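Side-chain contacts in YopX protein domain-containing protein (Enterococcus faecalis, PDB 2OX7), which is of unknown function but belongs to the YopX family, is rich in strands and assembles from four copies of its chain: residues Arg8-Tyr13 with Ile137-Glu142; Lys74-Val79 with Val88-Lys93; Phe111-Leu116 with Asp129-Ile134; Leu116-Val119 with Ser123-Leu126. All blocks are in the same frame, centred on the assembly; numbering follows the deposited sequence.

Interaction 1: residues Arg8-Tyr13 with Ile137-Glu142; sequences RAWDTY and IHENPE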
loop_
_atom_site.group_PDB
_atom_site.type_symbol
_atom_site.label_atom_id
_atom_site.label_comp_id
_atom_site.label_asym_id
_atom_site.label_seq_id
_atom_site.Cartn_x
_atom_site.Cartn_y
_atom_site.Cartn_z
ATOM N N ARG A 8 6.690 23.224 -6.355
ATOM C CA ARG A 8 7.999 23.912 -6.421
ATOM C C ARG A 8 8.678 23.487 -7.722
ATOM O O ARG A 8 8.315 22.466 -8.329
ATOM C CB ARG A 8 8.890 23.592 -5.215
ATOM C CG ARG A 8 9.347 22.150 -5.173
ATOM C CD ARG A 8 10.112 21.823 -3.912
ATOM N NE ARG A 8 10.646 20.448 -3.992
ATOM C CZ ARG A 8 11.301 19.853 -2.995
ATOM N NH1 ARG A 8 11.452 20.499 -1.850
ATOM N NH2 ARG A 8 11.752 18.605 -3.142
ATOM N N ALA A 9 9.653 24.281 -8.169
ATOM C CA ALA A 9 10.331 24.007 -9.433
ATOM C C ALA A 9 11.822 24.230 -9.312
ATOM O O ALA A 9 12.266 25.197 -8.690
ATOM C CB ALA A 9 9.794 24.878 -10.540
ATOM N N TRP A 10 12.582 23.300 -9.860
ATOM C CA TRP A 10 14.031 23.417 -9.889
ATOM C C TRP A 10 14.330 23.954 -11.263
ATOM O O TRP A 10 13.927 23.358 -12.259
ATOM C CB TRP A 10 14.676 22.056 -9.722
ATOM C CG TRP A 10 16.178 22.041 -9.867
ATOM C CD1 TRP A 10 16.897 21.396 -10.841
ATOM C CD2 TRP A 10 17.133 22.656 -9.000
ATOM N NE1 TRP A 10 18.241 21.581 -10.630
ATOM C CE2 TRP A 10 18.416 22.351 -9.512
ATOM C CE3 TRP A 10 17.031 23.424 -7.831
ATOM C CZ2 TRP A 10 19.595 22.788 -8.897
ATOM C CZ3 TRP A 10 18.189 23.885 -7.233
ATOM C CH2 TRP A 10 19.470 23.556 -7.770
ATOM N N ASP A 11 14.991 25.110 -11.293
ATOM C CA ASP A 11 15.430 25.736 -12.548
ATOM C C ASP A 11 16.809 25.177 -12.830
ATOM O O ASP A 11 17.737 25.465 -12.096
ATOM C CB ASP A 11 15.509 27.242 -12.333
ATOM C CG ASP A 11 15.937 28.014 -13.587
ATOM O OD1 ASP A 11 16.534 27.427 -14.523
ATOM O OD2 ASP A 11 15.633 29.230 -13.605
ATOM N N THR A 12 16.921 24.356 -13.865
ATOM C CA THR A 12 18.154 23.618 -14.133
ATOM C C THR A 12 19.087 24.391 -15.047
ATOM O O THR A 12 20.013 23.813 -15.620
ATOM C CB THR A 12 17.880 22.291 -14.850
ATOM O OG1 THR A 12 17.644 22.552 -16.239
ATOM C CG2 THR A 12 16.679 21.598 -14.265
ATOM N N TYR A 13 18.821 25.678 -15.215
ATOM C CA TYR A 13 19.719 26.536 -15.965
ATOM C C TYR A 13 20.386 27.438 -14.952
ATOM O O TYR A 13 21.613 27.531 -14.909
ATOM C CB TYR A 13 18.956 27.325 -17.027
ATOM C CG TYR A 13 19.764 28.422 -17.687
ATOM C CD1 TYR A 13 20.701 28.128 -18.687
ATOM C CD2 TYR A 13 19.596 29.751 -17.310
ATOM C CE1 TYR A 13 21.450 29.142 -19.299
ATOM C CE2 TYR A 13 20.332 30.765 -17.912
ATOM C CZ TYR A 13 21.255 30.459 -18.898
ATOM O OH TYR A 13 21.963 31.495 -19.473
ATOM N N ILE A 137 17.014 15.938 -4.140
ATOM C CA ILE A 137 17.853 15.334 -5.160
ATOM C C ILE A 137 18.443 16.361 -6.127
ATOM O O ILE A 137 19.439 16.078 -6.792
ATOM C CB ILE A 137 17.071 14.211 -5.942
ATOM C CG1 ILE A 137 15.861 14.805 -6.645
ATOM C CG2 ILE A 137 16.690 13.096 -4.977
ATOM C CD1 ILE A 137 15.152 13.869 -7.658
ATOM N N HIS A 138 17.857 17.555 -6.196
ATOM C CA HIS A 138 18.318 18.556 -7.166
ATOM C C HIS A 138 19.360 19.480 -6.569
ATOM O O HIS A 138 20.439 19.708 -7.182
ATOM C CB HIS A 138 17.117 19.344 -7.701
ATOM C CG HIS A 138 16.174 18.503 -8.474
ATOM N ND1 HIS A 138 16.569 17.790 -9.591
ATOM C CD2 HIS A 138 14.869 18.221 -8.288
ATOM C CE1 HIS A 138 15.537 17.114 -10.061
ATOM N NE2 HIS A 138 14.495 17.359 -9.287
ATOM N N GLU A 139 19.053 20.021 -5.389
ATOM C CA GLU A 139 19.951 20.921 -4.689
ATOM C C GLU A 139 21.096 20.185 -4.058
ATOM O O GLU A 139 22.138 20.782 -3.791
ATOM C CB GLU A 139 19.227 21.724 -3.607
ATOM C CG GLU A 139 18.282 22.754 -4.149
ATOM C CD GLU A 139 17.689 23.617 -3.083
ATOM O OE1 GLU A 139 18.142 24.772 -2.946
ATOM O OE2 GLU A 139 16.763 23.162 -2.390
ATOM N N ASN A 140 20.894 18.890 -3.808
ATOM C CA ASN A 140 21.838 18.059 -3.070
ATOM C C ASN A 140 22.068 16.722 -3.780
ATOM O O ASN A 140 21.857 15.661 -3.184
ATOM C CB ASN A 140 21.316 17.844 -1.649
ATOM C CG ASN A 140 20.952 19.140 -0.983
ATOM O OD1 ASN A 140 21.829 19.983 -0.747
ATOM N ND2 ASN A 140 19.661 19.355 -0.736
ATOM N N PRO A 141 22.517 16.781 -5.048
ATOM C CA PRO A 141 22.538 15.660 -6.001
ATOM C C PRO A 141 23.519 14.536 -5.665
ATOM O O PRO A 141 23.414 13.449 -6.232
ATOM C CB PRO A 141 22.918 16.333 -7.326
ATOM C CG PRO A 141 23.720 17.527 -6.925
ATOM C CD PRO A 141 23.085 18.012 -5.641
ATOM N N GLU A 142 24.447 14.799 -4.754
ATOM C CA GLU A 142 25.400 13.783 -4.305
ATOM C C GLU A 142 24.991 13.203 -2.965
ATOM O O GLU A 142 25.647 12.308 -2.451
ATOM C CB GLU A 142 26.802 14.392 -4.149
ATOM C CG GLU A 142 27.509 14.735 -5.449
ATOM C CD GLU A 142 28.788 15.527 -5.204
ATOM O OE1 GLU A 142 29.769 14.938 -4.671
ATOM O OE2 GLU A 142 28.799 16.738 -5.536
#
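An offset stack of an indole on an imidazole joins the middle strand of a three-stranded antiparallel sheet, 7-11, to the loop that follows strand 131-136. The pair is Trp10 and His138. The five-membered ring of Trp10 and the ring of His138 lie nearly parallel, with planes 13° apart and centroids 4.7 Å apart. The two side chains run past each other in opposite directions, and the rings are offset. CB of His138 sits almost straight above the centre of the Trp10 five-membered ring, at 3.5 Å. That is a CH-pi contact over the face, and it adds to the stack. Trp10 has CG anti to the backbone N (chi1 174°), which carries the indole out from the strand to the loop. His138 has CG beside its own backbone N (chi1 -65°), and its imidazole then lies back along the indole toward CB of Trp10. Glu139 comes from the same side of the indole and sets its CG methylene, not its carboxylate, against the rim of the six-membered ring.

Met17 and Met68, from the two flanking strands, also pack against Trp10. Asn136, just before the loop, accepts at OD1 from the backbone N of His138. Its ND2 also gives a hydrogen bond to OE2 of Glu139, which holds the acid end of that side chain. The contact lies at the surface and is made without hydrogen bonds between its segments. Its closest approach is CG of Glu139 to CZ3 of Trp10, at 3.3 Å.

Interaction 2: residues Lys74-Val79 with Val88-Lys93; sequences KDKNGV and VYDAPK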
loop_
_atom_site.group_PDB
_atom_site.type_symbol
_atom_site.label_atom_id
_atom_site.label_comp_id
_atom_site.label_asym_id
_atom_site.label_seq_id
_atom_site.Cartn_x
_atom_site.Cartn_y
_atom_site.Cartn_z
ATOM N N LYS A 74 3.711 16.142 6.428
ATOM C CA LYS A 74 4.728 16.951 7.124
ATOM C C LYS A 74 5.800 16.065 7.758
ATOM O O LYS A 74 5.502 14.965 8.265
ATOM C CB LYS A 74 4.058 17.812 8.201
ATOM C CG LYS A 74 3.172 18.937 7.600
ATOM C CD LYS A 74 2.366 19.533 8.767
ATOM C CE LYS A 74 1.630 20.815 8.432
ATOM N NZ LYS A 74 0.876 20.670 7.199
ATOM N N ASP A 75 7.030 16.565 7.828
ATOM C CA ASP A 75 8.034 15.862 8.634
ATOM C C ASP A 75 7.927 16.200 10.130
ATOM O O ASP A 75 7.031 16.968 10.560
ATOM C CB ASP A 75 9.475 16.060 8.096
ATOM C CG ASP A 75 10.100 17.411 8.476
ATOM O OD1 ASP A 75 9.437 18.207 9.169
ATOM O OD2 ASP A 75 11.281 17.664 8.035
ATOM N N LYS A 76 8.855 15.646 10.907
ATOM C CA LYS A 76 8.901 15.834 12.355
ATOM C C LYS A 76 8.987 17.314 12.773
ATOM O O LYS A 76 8.556 17.669 13.883
ATOM C CB LYS A 76 10.117 15.080 12.881
ATOM C CG LYS A 76 10.141 14.827 14.340
ATOM C CD LYS A 76 11.528 14.230 14.644
ATOM C CE LYS A 76 11.746 14.137 16.139
ATOM N NZ LYS A 76 12.972 13.389 16.471
ATOM N N ASN A 77 9.543 18.160 11.905
ATOM C CA ASN A 77 9.606 19.606 12.163
ATOM C C ASN A 77 8.428 20.391 11.568
ATOM O O ASN A 77 8.482 21.635 11.522
ATOM C CB ASN A 77 10.895 20.189 11.607
ATOM C CG ASN A 77 12.083 20.051 12.544
ATOM O OD1 ASN A 77 11.944 19.904 13.769
ATOM N ND2 ASN A 77 13.284 20.196 11.962
ATOM N N GLY A 78 7.386 19.710 11.085
ATOM C CA GLY A 78 6.273 20.407 10.438
ATOM C C GLY A 78 6.526 20.955 9.058
ATOM O O GLY A 78 5.696 21.701 8.539
ATOM N N VAL A 79 7.619 20.513 8.442
ATOM C CA VAL A 79 8.000 20.912 7.078
ATOM C C VAL A 79 7.245 20.064 6.056
ATOM O O VAL A 79 7.195 18.833 6.183
ATOM C CB VAL A 79 9.521 20.764 6.861
ATOM C CG1 VAL A 79 9.880 21.080 5.409
ATOM C CG2 VAL A 79 10.298 21.702 7.817
ATOM N N VAL A 88 15.537 11.418 6.409
ATOM C CA VAL A 88 16.311 10.523 7.259
ATOM C C VAL A 88 15.569 10.247 8.540
ATOM O O VAL A 88 14.848 11.119 9.032
ATOM C CB VAL A 88 17.698 11.099 7.620
ATOM C CG1 VAL A 88 18.561 11.085 6.388
ATOM C CG2 VAL A 88 17.570 12.472 8.276
ATOM N N TYR A 89 15.757 9.054 9.083
ATOM C CA TYR A 89 15.228 8.718 10.403
ATOM C C TYR A 89 16.056 9.394 11.504
ATOM O O TYR A 89 17.302 9.260 11.555
ATOM C CB TYR A 89 15.254 7.193 10.579
ATOM C CG TYR A 89 14.558 6.759 11.834
ATOM C CD1 TYR A 89 13.186 6.920 11.977
ATOM C CD2 TYR A 89 15.272 6.156 12.869
ATOM C CE1 TYR A 89 12.546 6.535 13.137
ATOM C CE2 TYR A 89 14.643 5.764 14.026
ATOM C CZ TYR A 89 13.270 5.921 14.140
ATOM O OH TYR A 89 12.621 5.523 15.306
ATOM N N ASP A 90 15.384 10.110 12.392
ATOM C CA ASP A 90 16.060 11.048 13.281
ATOM C C ASP A 90 16.539 10.340 14.567
ATOM O O ASP A 90 16.237 10.747 15.687
ATOM C CB ASP A 90 15.172 12.273 13.530
ATOM C CG ASP A 90 15.864 13.352 14.354
ATOM O OD1 ASP A 90 17.096 13.512 14.182
ATOM O OD2 ASP A 90 15.172 14.045 15.154
ATOM N N ALA A 91 17.271 9.246 14.373
ATOM C CA ALA A 91 17.844 8.506 15.507
ATOM C C ALA A 91 19.053 9.297 15.988
ATOM O O ALA A 91 19.679 9.985 15.185
ATOM C CB ALA A 91 18.228 7.105 15.078
ATOM N N PRO A 92 19.417 9.177 17.288
ATOM C CA PRO A 92 20.589 9.930 17.784
ATOM C C PRO A 92 21.802 9.635 16.894
ATOM O O PRO A 92 22.061 8.482 16.559
ATOM C CB PRO A 92 20.807 9.345 19.183
ATOM C CG PRO A 92 19.424 8.892 19.596
ATOM C CD PRO A 92 18.825 8.328 18.339
ATOM N N LYS A 93 22.496 10.681 16.475
ATOM C CA LYS A 93 23.634 10.535 15.573
ATOM C C LYS A 93 24.864 10.001 16.296
ATOM O O LYS A 93 25.240 10.505 17.346
ATOM C CB LYS A 93 23.991 11.905 14.978
ATOM C CG LYS A 93 25.169 11.908 14.002
ATOM C CD LYS A 93 24.838 11.236 12.681
ATOM C CE LYS A 93 25.966 11.395 11.671
ATOM N NZ LYS A 93 27.239 10.701 12.097
#
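A salt bridge between Lys76 and Asp90 ties a type I beta turn, Asp75 to Gly78, to the residue just after strand 85-89 of the four-stranded antiparallel sheet. NZ of Lys76 gives a charged hydrogen bond to OD2 of Asp90 at 2.6 Å. The ammonium meets that oxygen on its anti side, 22° out of the carboxylate plane. Lys76 is stretched to its full length, and the two side chains cross at about a right angle. Asp90 has CG anti to its backbone N (chi1 -175°), which turns the carboxylate to the lysine.

Both charges have further partners. NZ of Lys76 also gives a hydrogen bond to O of Asp129, and OD1 of Asp90 forms a salt bridge with Arg99. The carboxylate is thus held at both oxygens, which probably favours its charged form.

Beyond the ion pair there is little: CE of Lys76 passes 3.6 Å from OD2 of Asp90.

The turn is braced from within by hydrogen bonds. N of Gly78 reaches O of Asp75 at 2.8 Å, and N of Asp75 reaches O of Val79 at 2.8 Å. OD1 of Asp75 takes a weak bond from N of Asn77 and a straighter one, 156°, from N of Val79. The latter donor stands above the carboxylate plane, 3.0 Å from OD1 of Asp75.

Interaction 3: residues Phe111-Leu116 with Asp129-Ile134; sequences FFWEFL and DGYLVI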
loop_
_atom_site.group_PDB
_atom_site.type_symbol
_atom_site.label_atom_id
_atom_site.label_comp_id
_atom_site.label_asym_id
_atom_site.label_seq_id
_atom_site.Cartn_x
_atom_site.Cartn_y
_atom_site.Cartn_z
ATOM N N PHE A 111 2.503 8.406 -3.422
ATOM C CA PHE A 111 3.806 8.850 -3.051
ATOM C C PHE A 111 4.440 7.779 -2.157
ATOM O O PHE A 111 3.757 7.053 -1.402
ATOM C CB PHE A 111 3.728 10.180 -2.267
ATOM C CG PHE A 111 3.224 11.353 -3.080
ATOM C CD1 PHE A 111 4.071 12.015 -3.980
ATOM C CD2 PHE A 111 1.912 11.755 -2.995
ATOM C CE1 PHE A 111 3.594 13.067 -4.732
ATOM C CE2 PHE A 111 1.420 12.822 -3.736
ATOM C CZ PHE A 111 2.249 13.476 -4.605
ATOM N N PHE A 112 5.756 7.696 -2.205
ATOM C CA PHE A 112 6.452 6.727 -1.377
ATOM C C PHE A 112 7.899 7.127 -1.180
ATOM O O PHE A 112 8.430 7.926 -1.954
ATOM C CB PHE A 112 6.354 5.347 -1.994
ATOM C CG PHE A 112 7.013 5.247 -3.302
ATOM C CD1 PHE A 112 8.274 4.690 -3.379
ATOM C CD2 PHE A 112 6.355 5.666 -4.467
ATOM C CE1 PHE A 112 8.922 4.580 -4.612
ATOM C CE2 PHE A 112 6.994 5.577 -5.697
ATOM C CZ PHE A 112 8.287 5.045 -5.754
ATOM N N TRP A 113 8.506 6.582 -0.129
ATOM C CA TRP A 113 9.941 6.744 0.112
ATOM C C TRP A 113 10.662 5.543 -0.454
ATOM O O TRP A 113 10.323 4.379 -0.196
ATOM C CB TRP A 113 10.258 6.932 1.593
ATOM C CG TRP A 113 9.408 6.202 2.560
ATOM C CD1 TRP A 113 8.812 4.994 2.403
ATOM C CD2 TRP A 113 9.121 6.639 3.902
ATOM N NE1 TRP A 113 8.118 4.653 3.559
ATOM C CE2 TRP A 113 8.268 5.661 4.486
ATOM C CE3 TRP A 113 9.439 7.809 4.631
ATOM C CZ2 TRP A 113 7.780 5.764 5.825
ATOM C CZ3 TRP A 113 8.934 7.931 5.975
ATOM C CH2 TRP A 113 8.108 6.908 6.547
ATOM N N GLU A 114 11.688 5.840 -1.236
ATOM C CA GLU A 114 12.392 4.808 -1.993
ATOM C C GLU A 114 13.276 3.966 -1.124
ATOM O O GLU A 114 14.018 4.469 -0.283
ATOM C CB GLU A 114 13.143 5.446 -3.177
ATOM C CG GLU A 114 12.209 5.843 -4.309
ATOM C CD GLU A 114 12.931 6.033 -5.664
ATOM O OE1 GLU A 114 14.081 6.494 -5.662
ATOM O OE2 GLU A 114 12.345 5.725 -6.736
ATOM N N PHE A 115 13.161 2.646 -1.286
ATOM C CA PHE A 115 14.026 1.692 -0.579
ATOM C C PHE A 115 13.731 1.662 0.918
ATOM O O PHE A 115 14.639 1.584 1.774
ATOM C CB PHE A 115 15.528 1.956 -0.876
ATOM C CG PHE A 115 15.800 2.365 -2.316
ATOM C CD1 PHE A 115 14.988 1.887 -3.368
ATOM C CD2 PHE A 115 16.854 3.227 -2.621
ATOM C CE1 PHE A 115 15.219 2.267 -4.697
ATOM C CE2 PHE A 115 17.100 3.615 -3.944
ATOM C CZ PHE A 115 16.274 3.133 -4.985
ATOM N N LEU A 116 12.450 1.793 1.249
ATOM C CA LEU A 116 12.053 1.659 2.640
ATOM C C LEU A 116 10.718 0.928 2.673
ATOM O O LEU A 116 9.736 1.389 2.080
ATOM C CB LEU A 116 11.977 3.039 3.335
ATOM C CG LEU A 116 11.650 3.083 4.834
ATOM C CD1 LEU A 116 12.643 2.392 5.734
ATOM C CD2 LEU A 116 11.526 4.534 5.261
ATOM N N ASP A 129 11.288 7.782 16.489
ATOM C CA ASP A 129 12.181 8.962 16.330
ATOM C C ASP A 129 11.747 9.896 15.179
ATOM O O ASP A 129 12.170 11.054 15.121
ATOM C CB ASP A 129 13.669 8.574 16.170
ATOM C CG ASP A 129 14.222 7.867 17.391
ATOM O OD1 ASP A 129 13.778 8.157 18.518
ATOM O OD2 ASP A 129 15.107 7.020 17.194
ATOM N N GLY A 130 10.892 9.402 14.287
ATOM C CA GLY A 130 10.357 10.281 13.242
ATOM C C GLY A 130 11.393 10.537 12.147
ATOM O O GLY A 130 12.558 10.138 12.281
ATOM N N TYR A 131 10.949 11.170 11.062
ATOM C CA TYR A 131 11.796 11.446 9.865
ATOM C C TYR A 131 11.889 12.949 9.662
ATOM O O TYR A 131 10.918 13.707 9.926
ATOM C CB TYR A 131 11.232 10.815 8.547
ATOM C CG TYR A 131 11.424 9.342 8.527
ATOM C CD1 TYR A 131 12.511 8.786 7.847
ATOM C CD2 TYR A 131 10.599 8.498 9.280
ATOM C CE1 TYR A 131 12.733 7.420 7.862
ATOM C CE2 TYR A 131 10.817 7.104 9.295
ATOM C CZ TYR A 131 11.893 6.585 8.595
ATOM O OH TYR A 131 12.187 5.228 8.619
ATOM N N LEU A 132 13.008 13.360 9.092
ATOM C CA LEU A 132 13.246 14.769 8.798
ATOM C C LEU A 132 13.698 14.941 7.356
ATOM O O LEU A 132 14.461 14.136 6.873
ATOM C CB LEU A 132 14.330 15.280 9.732
ATOM C CG LEU A 132 13.946 15.561 11.197
ATOM C CD1 LEU A 132 15.198 15.974 11.993
ATOM C CD2 LEU A 132 12.907 16.690 11.239
ATOM N N VAL A 133 13.232 15.999 6.701
ATOM C CA VAL A 133 13.710 16.349 5.354
ATOM C C VAL A 133 15.115 16.972 5.524
ATOM O O VAL A 133 15.260 17.994 6.202
ATOM C CB VAL A 133 12.858 17.411 4.722
ATOM C CG1 VAL A 133 13.439 17.808 3.327
ATOM C CG2 VAL A 133 11.421 16.884 4.502
ATOM N N ILE A 134 16.106 16.408 4.859
ATOM C CA ILE A 134 17.465 16.965 4.989
ATOM C C ILE A 134 18.067 17.455 3.661
ATOM O O ILE A 134 19.253 17.786 3.591
ATOM C CB ILE A 134 18.373 16.004 5.692
ATOM C CG1 ILE A 134 18.476 14.665 4.918
ATOM C CG2 ILE A 134 17.994 15.959 7.179
ATOM C CD1 ILE A 134 19.709 13.909 5.306
#
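Trp113 and Leu116 bring an indole and a leucine branch against Tyr131, joining the two outermost strands of the four-stranded antiparallel sheet, 110-113 and 131-136. These strands are not neighbours in the sheet. Strands 101-107 and 85-89 lie between them, and the side chains meet over those strands. Leu87 of the intervening strand 85-89 packs against both aromatic residues.

Trp113 comes first along the chain, at the end of its strand. Its chi1 of 34° sets CG between the backbone N and the carbonyl carbon, somewhat away from a staggered position. The indole then reaches Tyr131 with the far corner of its six-membered ring. CZ3 of Trp113 stands 3.7 Å above the centre of the tyrosine ring, over one face. The planes are 45° apart, so the pair is neither a parallel stack nor an edge-to-face one. Its centroids are 4.7 Å apart. The polar edge of the indole is turned elsewhere, with NE1 of Trp113 bonded to O of Leu118.

A type II beta turn then runs from Trp113 to Leu116. It folds the chain back, so that CD2 of Leu116 lies 3.4 Å above the plane of the Trp113 ring, over its centre. Leu116 therefore touches both aromatic rings. Its CG is anti to the backbone N (chi1 -177°), and the branch extends toward the phenol end of Tyr131 from the opposite direction. The contact is apolar on the leucine side: CD2 of Leu116 is 3.9 Å from CZ of Tyr131 and 3.5 Å from its OH.

Interaction 4: residues Leu116-Val119 with Ser123-Leu126; sequences LDLV and SNIL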
loop_
_atom_site.group_PDB
_atom_site.type_symbol
_atom_site.label_atom_id
_atom_site.label_comp_id
_atom_site.label_asym_id
_atom_site.label_seq_id
_atom_site.Cartn_x
_atom_site.Cartn_y
_atom_site.Cartn_z
ATOM N N LEU A 116 12.450 1.793 1.249
ATOM C CA LEU A 116 12.053 1.659 2.640
ATOM C C LEU A 116 10.718 0.928 2.673
ATOM O O LEU A 116 9.736 1.389 2.080
ATOM C CB LEU A 116 11.977 3.039 3.335
ATOM C CG LEU A 116 11.650 3.083 4.834
ATOM C CD1 LEU A 116 12.643 2.392 5.734
ATOM C CD2 LEU A 116 11.526 4.534 5.261
ATOM N N ASP A 117 10.721 -0.191 3.381
ATOM C CA ASP A 117 9.599 -1.116 3.447
ATOM C C ASP A 117 8.662 -0.688 4.558
ATOM O O ASP A 117 8.454 -1.436 5.534
ATOM C CB ASP A 117 10.092 -2.519 3.806
ATOM C CG ASP A 117 10.784 -3.239 2.641
ATOM O OD1 ASP A 117 10.812 -2.727 1.485
ATOM O OD2 ASP A 117 11.273 -4.365 2.912
ATOM N N LEU A 118 8.138 0.527 4.429
ATOM C CA LEU A 118 7.168 1.072 5.401
ATOM C C LEU A 118 6.128 1.765 4.565
ATOM O O LEU A 118 6.428 2.297 3.505
ATOM C CB LEU A 118 7.830 2.060 6.369
ATOM C CG LEU A 118 8.608 1.597 7.619
ATOM C CD1 LEU A 118 9.091 2.813 8.405
ATOM C CD2 LEU A 118 7.761 0.659 8.513
ATOM N N VAL A 119 4.897 1.757 5.027
ATOM C CA VAL A 119 3.850 2.512 4.381
ATOM C C VAL A 119 4.234 3.987 4.555
ATOM O O VAL A 119 4.492 4.462 5.660
ATOM C CB VAL A 119 2.491 2.215 5.069
ATOM C CG1 VAL A 119 1.386 3.118 4.545
ATOM C CG2 VAL A 119 2.091 0.684 4.890
ATOM N N SER A 123 1.515 9.006 9.975
ATOM C CA SER A 123 1.830 8.441 11.294
ATOM C C SER A 123 3.190 7.711 11.249
ATOM O O SER A 123 3.947 7.764 12.245
ATOM C CB SER A 123 0.686 7.492 11.752
ATOM O OG SER A 123 0.690 6.340 10.945
ATOM N N ASN A 124 3.533 7.061 10.124
ATOM C CA ASN A 124 4.865 6.444 10.022
ATOM C C ASN A 124 6.007 7.461 9.952
ATOM O O ASN A 124 7.135 7.231 10.469
ATOM C CB ASN A 124 5.006 5.518 8.825
ATOM C CG ASN A 124 4.837 4.052 9.214
ATOM O OD1 ASN A 124 5.145 3.639 10.348
ATOM N ND2 ASN A 124 4.395 3.253 8.241
ATOM N N ILE A 125 5.712 8.591 9.340
ATOM C CA ILE A 125 6.724 9.673 9.291
ATOM C C ILE A 125 7.079 10.150 10.713
ATOM O O ILE A 125 8.218 10.516 10.999
ATOM C CB ILE A 125 6.257 10.830 8.371
ATOM C CG1 ILE A 125 6.185 10.376 6.891
ATOM C CG2 ILE A 125 7.209 12.043 8.479
ATOM C CD1 ILE A 125 5.272 11.273 6.063
ATOM N N LEU A 126 6.087 10.133 11.614
ATOM C CA LEU A 126 6.255 10.712 12.949
ATOM C C LEU A 126 6.529 9.707 14.053
ATOM O O LEU A 126 6.840 10.109 15.199
ATOM C CB LEU A 126 5.024 11.566 13.281
ATOM C CG LEU A 126 4.753 12.724 12.310
ATOM C CD1 LEU A 126 3.456 13.506 12.706
ATOM C CD2 LEU A 126 5.962 13.699 12.167
#
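Asn124 and Val119 form the tight part of this contact, where the short helix 122-126 turns back on the loop that leads into it. ND2 of Asn124 gives a hydrogen bond to the backbone O of Val119 at 2.9 Å. The N-H points well at its acceptor, with an angle of 156°. The donor lies in the carbonyl plane and uses a lone pair of the oxygen, at a C=O...N angle of 130°. The acceptor also lies close to the amide plane of Asn124, and the bond is well aligned at both ends. CB of Asn124 comes within 3.4 Å of the same carbonyl oxygen. The chi1 of Asn124, -99°, is away from a staggered value and swings the amide over toward the loop.

The rest is looser. CB of Val119 is 3.8 Å from ND2 of Asn124, and CB of Leu118 is 4.1 Å from the same nitrogen. Both are simple van der Waals approaches at the margin of the amide. Leu118 and Val119 are partly exposed, while Asn124 is buried.

Subunit contacts help bury that amide. ND2 of Asn124 also gives a hydrogen bond to Asp108 of the third subunit, which accepts from N of Val119 as well. OD1 of Asn124 has a weak hydrogen bond with OG of Ser123 of the fourth subunit. Within the chain, the loop follows strand 110-113 and the helix precedes strand 131-136. Trp113 of the first strand packs on Asn124 and Ile125, and Leu118 touches Tyr131 of the second.

Overall arrangement
Interaction 3 is the buried one, an apolar cluster of rings and a leucine. Interactions 1 and 2 lie at the surface, and interaction 4 is partly buried between subunits. Their chemistry follows: stacked rings in 1, a salt bridge in 2, a side-chain amide to backbone carbonyl hydrogen bond in 4. Interactions 2 and 3 reach neighbouring strands of one sheet, 85-89 and 131-136, with centres about 9 Å apart. Interactions 3 and 4 share Leu116, and their centres lie about 7 Å apart. Interaction 1 stands off, about 18 Å from interaction 3 between centres. It joins a different sheet to the chain's end and encloses the other three along the sequence.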